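Local coordinates for 3-oxoacyl-(Acyl-carrier protein) synthase (Burkholderia xenovorans, PDB 4EFI) that probably catalyses a 3-oxoacyl-[acyl-carrier-protein] synthase condensation, as a member of the thiolase-like superfamily, at residues 244-249 and 328-333. Residues are numbered along the deposited sequence; the frame is centred on the assembly and turned at random.
Sequences NAVPKL and FGFGVG
V246 faces F330 and L249 faces F328 where the helix 235-257 packs over the end of the strand 323-331, the CA atoms of V246 and F330 lying 7.4 Å apart. Helix and strand share no hydrogen bond here; the contact is wholly apolar, and all four touching residues are buried. It illustrates how a helix covers a sheet: residues three apart on the helix meet residues two apart on the strand, each pair bringing its side chains to the same interface, while G329 lies between the two phenylalanines with no side chain of its own. V246 touches mainly through CG2. With CG1 anti to the backbone N (chi1 174°), CG2 is the methyl that comes nearest, lying 3.7 Å from CG of F330 and equally close to its CB, so that it presses on the root of the aromatic side chain and approaches the ring obliquely. CG of F330, in turn, lies between the backbone N and the carbonyl carbon (chi1 41°), and the F330 and V246 side chains run nearly perpendicular to each other. At the second pair, CD2 of L249 meets the rim of the F328 ring roughly level with it, 4.1 Å from CD1, the two side chains running antiparallel. L280 of the helix 274-283 touches both V246 and F330, whose ring also meets H270 edge-to-face; F328 meets the ring of F269. Helix 235-257 thus packs on strand 323-331 of the mixed sheet that also holds 335-343 and 266-269, as in the alternating helix and sheet layers of the thiolase fold.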
# COMPACT_ATOMS: atom_id res chain seq x y z
N ASN A 244 17.61 3.75 -7.49
CA ASN A 244 17.92 5.06 -8.04
C ASN A 244 16.86 6.09 -7.65
O ASN A 244 17.18 7.15 -7.11
CB ASN A 244 18.04 4.98 -9.57
N ALA A 245 15.59 5.78 -7.90
CA ALA A 245 14.52 6.75 -7.70
C ALA A 245 14.18 7.01 -6.23
O ALA A 245 13.88 8.14 -5.85
CB ALA A 245 13.28 6.32 -8.44
N VAL A 246 14.18 5.97 -5.40
CA VAL A 246 13.64 6.14 -4.07
C VAL A 246 14.56 6.93 -3.12
O VAL A 246 14.09 7.77 -2.37
CB VAL A 246 13.14 4.80 -3.49
CG1 VAL A 246 12.70 4.95 -2.04
CG2 VAL A 246 12.00 4.30 -4.36
N PRO A 247 15.89 6.70 -3.17
CA PRO A 247 16.71 7.55 -2.28
C PRO A 247 16.58 9.04 -2.60
O PRO A 247 16.57 9.86 -1.69
CB PRO A 247 18.14 7.03 -2.54
CG PRO A 247 17.93 5.59 -2.93
CD PRO A 247 16.68 5.62 -3.77
N LYS A 248 16.46 9.38 -3.87
CA LYS A 248 16.25 10.77 -4.29
C LYS A 248 14.90 11.30 -3.80
O LYS A 248 14.77 12.44 -3.36
CB LYS A 248 16.32 10.86 -5.82
N LEU A 249 13.88 10.45 -3.87
CA LEU A 249 12.57 10.78 -3.32
C LEU A 249 12.65 11.06 -1.82
O LEU A 249 12.08 12.04 -1.33
CB LEU A 249 11.61 9.63 -3.59
CG LEU A 249 10.21 9.74 -2.97
CD1 LEU A 249 9.44 10.90 -3.58
CD2 LEU A 249 9.48 8.43 -3.13
N PHE A 328 6.88 6.12 2.01
CA PHE A 328 7.48 6.02 0.68
C PHE A 328 6.99 4.78 -0.02
O PHE A 328 7.28 3.68 0.42
CB PHE A 328 9.01 6.00 0.80
CG PHE A 328 9.55 7.15 1.59
CD1 PHE A 328 9.67 8.40 1.00
CD2 PHE A 328 9.83 7.02 2.93
CE1 PHE A 328 10.11 9.49 1.73
CE2 PHE A 328 10.27 8.11 3.67
CZ PHE A 328 10.42 9.34 3.06
N GLY A 329 6.24 4.98 -1.10
CA GLY A 329 5.72 3.90 -1.90
C GLY A 329 6.31 3.95 -3.29
O GLY A 329 6.56 5.03 -3.83
N PHE A 330 6.57 2.78 -3.86
CA PHE A 330 7.17 2.68 -5.17
C PHE A 330 6.78 1.36 -5.81
O PHE A 330 6.51 0.39 -5.10
CB PHE A 330 8.69 2.76 -5.03
CG PHE A 330 9.21 1.98 -3.87
CD1 PHE A 330 9.17 2.50 -2.59
CD2 PHE A 330 9.71 0.70 -4.04
CE1 PHE A 330 9.64 1.78 -1.51
CE2 PHE A 330 10.18 -0.03 -2.97
CZ PHE A 330 10.14 0.51 -1.70
N GLY A 331 6.78 1.30 -7.13
CA GLY A 331 6.46 0.07 -7.83
C GLY A 331 5.77 0.31 -9.16
O GLY A 331 6.29 1.04 -10.00
N VAL A 332 4.78 -0.54 -9.32
CA VAL A 332 4.03 -0.67 -10.57
C VAL A 332 3.80 0.69 -11.24
O VAL A 332 3.33 1.62 -10.60
CB VAL A 332 2.65 -1.34 -10.33
CG1 VAL A 332 1.86 -1.42 -11.61
CG2 VAL A 332 2.80 -2.73 -9.79
N GLY A 333 4.10 0.78 -12.53
CA GLY A 333 3.77 1.97 -13.30
C GLY A 333 4.76 2.24 -14.42
O GLY A 333 4.40 2.19 -15.59